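Local coordinates for exotoxin 5 (Staphylococcus aureus subsp. aureus COL, PDB 3R2I), which is of unknown function but, as a secreted staphylococcal superantigen-like exotoxin, probably acts on components of the host immune system, at residues 206-219 with 236-249. Sequence-based numbering, arbitrary orientation.
Sequences KGRIVINMKDEKKH and MDSKQIKNIEVNLN
N212 and N243 join their amides across two antiparallel strands because their first torsions differ: CG of N212 lies beside its backbone N (chi1 -63°), whereas that of N243 sits between N and the carbonyl carbon (chi1 61°), which swings ND2 back toward the neighbouring strand. N243 ND2 then donates to N212 OD1 at 2.8 Å, a bent bond between amide planes 52° apart. Asparagine suits both places, since its short amide can bond across the sheet and both residues are partly exposed, where a polar end is tolerated.

Along the backbones that carry them, strands 207-213 and 241-248 exchange paired backbone bonds, such as E245 N to V210 O at 2.8 Å. The register shifts by one at N212, where K242 and N243 both face one residue: its carbonyl O takes K242 N at 2.7 Å and, more weakly, N243 N, a classic beta bulge. The shift lets M213 pair with I241, and K214 N reaches Q240 O. K214 also carries NZ to K239 O, 2.9 Å away and almost in line with the carbonyl.

On the buried face, branched residues suit extended backbone. I209 CG2 lies alongside I244 CG2 at 4.0 Å, and I211 CG2 meets I241 CG2. I209 and I211 also touch helix 182-197. Flexible methionines fill the end of this layer: M236 sets its CE over one face of the H219 ring, 4.1 Å from the centroid, a CH-pi contact. M213 brings its CE against the backbone carbonyl and CB of Q240, while its SD lies at the edge of the H219 ring, in plane.

With I244 bonded through its backbone to S155, strand 241-248 occupies the middle of a five-stranded mixed sheet packed on helix 182-197, the architecture of the beta-grasp domain of staphylococcal and streptococcal toxins.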
loop_
_atom_site.group_PDB
_atom_site.type_symbol
_atom_site.label_atom_id
_atom_site.label_comp_id
_atom_site.label_asym_id
_atom_site.label_seq_id
_atom_site.Cartn_x
_atom_site.Cartn_y
_atom_site.Cartn_z
ATOM N N LYS A 206 1.178 1.641 18.857
ATOM C CA LYS A 206 1.782 0.361 19.132
ATOM C C LYS A 206 0.851 -0.714 18.601
ATOM O O LYS A 206 -0.281 -0.846 19.060
ATOM C CB LYS A 206 2.004 0.157 20.622
ATOM C CG LYS A 206 3.161 0.952 21.191
ATOM C CD LYS A 206 3.193 0.876 22.719
ATOM C CE LYS A 206 4.557 1.351 23.270
ATOM N NZ LYS A 206 5.050 2.678 22.731
ATOM N N GLY A 207 1.320 -1.452 17.612
ATOM C CA GLY A 207 0.546 -2.499 17.019
ATOM C C GLY A 207 1.166 -2.998 15.737
ATOM O O GLY A 207 2.207 -2.516 15.316
ATOM N N ARG A 208 0.501 -3.975 15.127
ATOM C CA ARG A 208 0.947 -4.551 13.906
ATOM C C ARG A 208 -0.162 -5.123 13.046
ATOM O O ARG A 208 -1.244 -5.477 13.516
ATOM C CB ARG A 208 1.960 -5.647 14.195
ATOM C CG ARG A 208 1.443 -6.727 15.061
ATOM C CD ARG A 208 2.427 -7.887 15.188
ATOM N NE ARG A 208 1.742 -9.076 15.715
ATOM C CZ ARG A 208 2.302 -10.278 15.840
ATOM N NH1 ARG A 208 1.586 -11.294 16.312
ATOM N NH2 ARG A 208 3.577 -10.476 15.495
ATOM N N ILE A 209 0.129 -5.143 11.748
ATOM C CA ILE A 209 -0.681 -5.761 10.746
ATOM C C ILE A 209 0.079 -7.012 10.355
ATOM O O ILE A 209 1.283 -6.940 10.067
ATOM C CB ILE A 209 -0.778 -4.895 9.471
ATOM C CG1 ILE A 209 -1.421 -3.533 9.763
ATOM C CG2 ILE A 209 -1.548 -5.670 8.372
ATOM C CD1 ILE A 209 -1.368 -2.540 8.619
ATOM N N VAL A 210 -0.591 -8.157 10.356
ATOM C CA VAL A 210 0.008 -9.406 9.915
ATOM C C VAL A 210 -0.836 -9.989 8.784
ATOM O O VAL A 210 -2.031 -10.291 8.960
ATOM C CB VAL A 210 0.128 -10.487 11.033
ATOM C CG1 VAL A 210 0.623 -11.780 10.428
ATOM C CG2 VAL A 210 1.081 -10.042 12.156
ATOM N N ILE A 211 -0.203 -10.154 7.621
ATOM C CA ILE A 211 -0.837 -10.745 6.465
ATOM C C ILE A 211 -0.304 -12.147 6.374
ATOM O O ILE A 211 0.873 -12.335 6.090
ATOM C CB ILE A 211 -0.454 -10.019 5.204
ATOM C CG1 ILE A 211 -0.928 -8.564 5.303
ATOM C CG2 ILE A 211 -1.040 -10.740 4.012
ATOM C CD1 ILE A 211 -0.267 -7.583 4.304
ATOM N N ASN A 212 -1.163 -13.126 6.637
ATOM C CA ASN A 212 -0.766 -14.510 6.571
ATOM C C ASN A 212 -1.060 -15.078 5.204
ATOM O O ASN A 212 -2.153 -14.922 4.707
ATOM C CB ASN A 212 -1.501 -15.297 7.643
ATOM C CG ASN A 212 -1.144 -14.839 9.022
ATOM O OD1 ASN A 212 -1.956 -14.212 9.708
ATOM N ND2 ASN A 212 0.075 -15.119 9.436
ATOM N N MET A 213 -0.064 -15.719 4.614
ATOM C CA MET A 213 -0.175 -16.360 3.300
ATOM C C MET A 213 -0.553 -17.849 3.459
ATOM O O MET A 213 -0.213 -18.477 4.460
ATOM C CB MET A 213 1.159 -16.240 2.544
ATOM C CG MET A 213 1.693 -14.830 2.503
ATOM S SD MET A 213 0.478 -13.653 1.853
ATOM C CE MET A 213 0.390 -14.179 0.140
ATOM N N LYS A 214 -1.227 -18.424 2.467
ATOM C CA LYS A 214 -1.644 -19.834 2.539
ATOM C C LYS A 214 -0.445 -20.778 2.745
ATOM O O LYS A 214 -0.585 -21.835 3.350
ATOM C CB LYS A 214 -2.540 -20.204 1.358
ATOM C CG LYS A 214 -3.881 -19.457 1.415
ATOM C CD LYS A 214 -4.812 -19.801 0.229
ATOM C CE LYS A 214 -6.118 -19.019 0.309
ATOM N NZ LYS A 214 -6.940 -19.176 -0.938
ATOM N N ASP A 215 0.703 -20.335 2.236
ATOM C CA ASP A 215 2.039 -20.922 2.429
ATOM C C ASP A 215 2.429 -20.974 3.874
ATOM O O ASP A 215 3.447 -21.543 4.235
ATOM C CB ASP A 215 3.097 -19.915 1.915
ATOM C CG ASP A 215 3.527 -20.179 0.541
ATOM O OD1 ASP A 215 3.223 -21.291 0.059
ATOM O OD2 ASP A 215 4.223 -19.300 -0.026
ATOM N N GLU A 216 1.744 -20.166 4.656
ATOM C CA GLU A 216 2.014 -20.056 6.048
ATOM C C GLU A 216 3.110 -18.953 6.217
ATOM O O GLU A 216 3.470 -18.608 7.328
ATOM C CB GLU A 216 2.347 -21.455 6.617
ATOM C CG GLU A 216 1.720 -21.729 7.990
ATOM C CD GLU A 216 1.334 -23.210 8.202
ATOM O OE1 GLU A 216 1.900 -24.129 7.538
ATOM O OE2 GLU A 216 0.420 -23.436 9.041
ATOM N N LYS A 217 3.640 -18.404 5.123
ATOM C CA LYS A 217 4.567 -17.270 5.220
ATOM C C LYS A 217 3.720 -16.068 5.648
ATOM O O LYS A 217 2.499 -16.108 5.578
ATOM C CB LYS A 217 5.216 -16.906 3.879
ATOM C CG LYS A 217 6.268 -17.877 3.392
ATOM C CD LYS A 217 6.956 -17.334 2.116
ATOM C CE LYS A 217 8.198 -18.130 1.777
ATOM N NZ LYS A 217 7.853 -19.564 1.673
ATOM N N LYS A 218 4.361 -14.992 6.074
ATOM C CA LYS A 218 3.602 -13.811 6.452
ATOM C C LYS A 218 4.353 -12.511 6.264
ATOM O O LYS A 218 5.571 -12.511 6.168
ATOM C CB LYS A 218 3.135 -13.932 7.890
ATOM C CG LYS A 218 4.224 -14.115 8.882
ATOM C CD LYS A 218 3.593 -14.351 10.235
ATOM C CE LYS A 218 4.636 -14.444 11.352
ATOM N NZ LYS A 218 3.961 -14.314 12.700
ATOM N N HIS A 219 3.604 -11.417 6.194
ATOM C CA HIS A 219 4.174 -10.098 6.071
ATOM C C HIS A 219 3.734 -9.316 7.297
ATOM O O HIS A 219 2.534 -9.152 7.530
ATOM C CB HIS A 219 3.660 -9.394 4.813
ATOM C CG HIS A 219 3.882 -10.167 3.551
ATOM N ND1 HIS A 219 5.056 -10.096 2.832
ATOM C CD2 HIS A 219 3.083 -11.033 2.879
ATOM C CE1 HIS A 219 4.977 -10.893 1.777
ATOM N NE2 HIS A 219 3.790 -11.474 1.779
ATOM N N MET A 236 2.487 -9.576 -4.227
ATOM C CA MET A 236 2.056 -10.933 -3.901
ATOM C C MET A 236 0.746 -11.245 -4.634
ATOM O O MET A 236 0.085 -10.335 -5.100
ATOM C CB MET A 236 1.830 -11.045 -2.402
ATOM C CG MET A 236 0.583 -10.302 -1.937
ATOM S SD MET A 236 0.514 -10.035 -0.145
ATOM C CE MET A 236 1.731 -8.707 0.007
ATOM N N ASP A 237 0.409 -12.527 -4.746
ATOM C CA ASP A 237 -0.831 -12.976 -5.379
ATOM C C ASP A 237 -1.914 -12.855 -4.340
ATOM O O ASP A 237 -1.838 -13.511 -3.311
ATOM C CB ASP A 237 -0.742 -14.437 -5.809
ATOM C CG ASP A 237 -0.066 -14.624 -7.122
ATOM O OD1 ASP A 237 0.053 -13.635 -7.923
ATOM O OD2 ASP A 237 0.256 -15.805 -7.383
ATOM N N SER A 238 -2.945 -12.062 -4.615
ATOM C CA SER A 238 -3.964 -11.829 -3.607
ATOM C C SER A 238 -4.753 -13.079 -3.206
ATOM O O SER A 238 -5.298 -13.143 -2.113
ATOM C CB SER A 238 -4.888 -10.686 -4.046
ATOM O OG SER A 238 -5.718 -11.077 -5.104
ATOM N N LYS A 239 -4.804 -14.076 -4.074
ATOM C CA LYS A 239 -5.547 -15.274 -3.747
ATOM C C LYS A 239 -4.767 -16.152 -2.738
ATOM O O LYS A 239 -5.330 -17.098 -2.176
ATOM C CB LYS A 239 -5.965 -16.090 -4.995
ATOM C CG LYS A 239 -4.872 -16.944 -5.676
ATOM C CD LYS A 239 -4.037 -16.268 -6.810
ATOM C CE LYS A 239 -4.824 -16.139 -8.154
ATOM N NZ LYS A 239 -3.980 -15.594 -9.255
ATOM N N GLN A 240 -3.492 -15.823 -2.502
ATOM C CA GLN A 240 -2.673 -16.568 -1.573
ATOM C C GLN A 240 -2.724 -16.010 -0.170
ATOM O O GLN A 240 -2.072 -16.519 0.719
ATOM C CB GLN A 240 -1.248 -16.600 -2.070
ATOM C CG GLN A 240 -1.116 -17.335 -3.398
ATOM C CD GLN A 240 -1.545 -18.784 -3.283
ATOM O OE1 GLN A 240 -1.185 -19.478 -2.334
ATOM N NE2 GLN A 240 -2.325 -19.237 -4.241
ATOM N N ILE A 241 -3.450 -14.923 0.025
ATOM C CA ILE A 241 -3.592 -14.345 1.347
ATOM C C ILE A 241 -4.643 -15.164 2.093
ATOM O O ILE A 241 -5.805 -15.232 1.673
ATOM C CB ILE A 241 -4.076 -12.883 1.273
ATOM C CG1 ILE A 241 -3.033 -12.014 0.564
ATOM C CG2 ILE A 241 -4.337 -12.340 2.699
ATOM C CD1 ILE A 241 -3.535 -10.625 0.212
ATOM N N LYS A 242 -4.226 -15.822 3.163
ATOM C CA LYS A 242 -5.118 -16.624 3.976
ATOM C C LYS A 242 -5.992 -15.707 4.847
ATOM O O LYS A 242 -7.220 -15.814 4.848
ATOM C CB LYS A 242 -4.301 -17.550 4.861
ATOM C CG LYS A 242 -5.142 -18.523 5.698
ATOM C CD LYS A 242 -4.246 -19.470 6.483
ATOM C CE LYS A 242 -5.061 -20.420 7.362
ATOM N NZ LYS A 242 -4.224 -21.397 8.138
ATOM N N ASN A 243 -5.354 -14.819 5.598
ATOM C CA ASN A 243 -6.076 -13.893 6.450
ATOM C C ASN A 243 -5.199 -12.719 6.828
ATOM O O ASN A 243 -4.000 -12.717 6.570
ATOM C CB ASN A 243 -6.585 -14.608 7.710
ATOM C CG ASN A 243 -5.468 -15.178 8.544
ATOM O OD1 ASN A 243 -5.202 -16.365 8.501
ATOM N ND2 ASN A 243 -4.751 -14.328 9.228
ATOM N N ILE A 244 -5.823 -11.694 7.382
ATOM C CA ILE A 244 -5.113 -10.517 7.797
ATOM C C ILE A 244 -5.542 -10.240 9.221
ATOM O O ILE A 244 -6.730 -10.207 9.541
ATOM C CB ILE A 244 -5.405 -9.289 6.930
ATOM C CG1 ILE A 244 -5.177 -9.584 5.449
ATOM C CG2 ILE A 244 -4.541 -8.093 7.402
ATOM C CD1 ILE A 244 -5.675 -8.410 4.543
ATOM N N GLU A 245 -4.566 -10.052 10.083
ATOM C CA GLU A 245 -4.850 -9.800 11.475
ATOM C C GLU A 245 -4.153 -8.548 11.930
ATOM O O GLU A 245 -2.973 -8.383 11.699
ATOM C CB GLU A 245 -4.306 -10.951 12.316
ATOM C CG GLU A 245 -4.862 -12.316 11.995
ATOM C CD GLU A 245 -4.064 -13.460 12.684
ATOM O OE1 GLU A 245 -2.833 -13.295 12.964
ATOM O OE2 GLU A 245 -4.661 -14.544 12.901
ATOM N N VAL A 246 -4.881 -7.668 12.579
ATOM C CA VAL A 246 -4.298 -6.468 13.130
ATOM C C VAL A 246 -4.421 -6.544 14.649
ATOM O O VAL A 246 -5.484 -6.910 15.176
ATOM C CB VAL A 246 -5.016 -5.207 12.617
ATOM C CG1 VAL A 246 -4.446 -3.953 13.266
ATOM C CG2 VAL A 246 -4.930 -5.134 11.090
ATOM N N ASN A 247 -3.326 -6.220 15.332
ATOM C CA ASN A 247 -3.264 -6.172 16.773
ATOM C C ASN A 247 -3.010 -4.731 17.154
ATOM O O ASN A 247 -2.054 -4.117 16.663
ATOM C CB ASN A 247 -2.120 -7.026 17.309
ATOM C CG ASN A 247 -2.205 -8.471 16.841
ATOM O OD1 ASN A 247 -3.174 -9.159 17.087
ATOM N ND2 ASN A 247 -1.158 -8.937 16.182
ATOM N N LEU A 248 -3.895 -4.194 17.989
ATOM C CA LEU A 248 -3.814 -2.849 18.507
ATOM C C LEU A 248 -3.452 -3.031 19.977
ATOM O O LEU A 248 -4.306 -3.387 20.800
ATOM C CB LEU A 248 -5.147 -2.140 18.359
ATOM C CG LEU A 248 -5.593 -1.947 16.917
ATOM C CD1 LEU A 248 -6.907 -1.240 16.876
ATOM C CD2 LEU A 248 -4.571 -1.156 16.114
ATOM N N ASN A 249 -2.189 -2.782 20.307
ATOM C CA ASN A 249 -1.687 -2.966 21.665
ATOM C C ASN A 249 -1.696 -1.654 22.445
ATOM O O ASN A 249 -2.283 -0.667 21.997
ATOM C CB ASN A 249 -0.253 -3.487 21.579
ATOM C CG ASN A 249 -0.149 -4.712 20.710
ATOM O OD1 ASN A 249 -1.138 -5.434 20.519
ATOM N ND2 ASN A 249 1.033 -4.952 20.164
ATOM O OXT ASN A 249 -1.097 -1.556 23.523
HETATM O O HOH W 1 0.882 -18.873 -0.309
#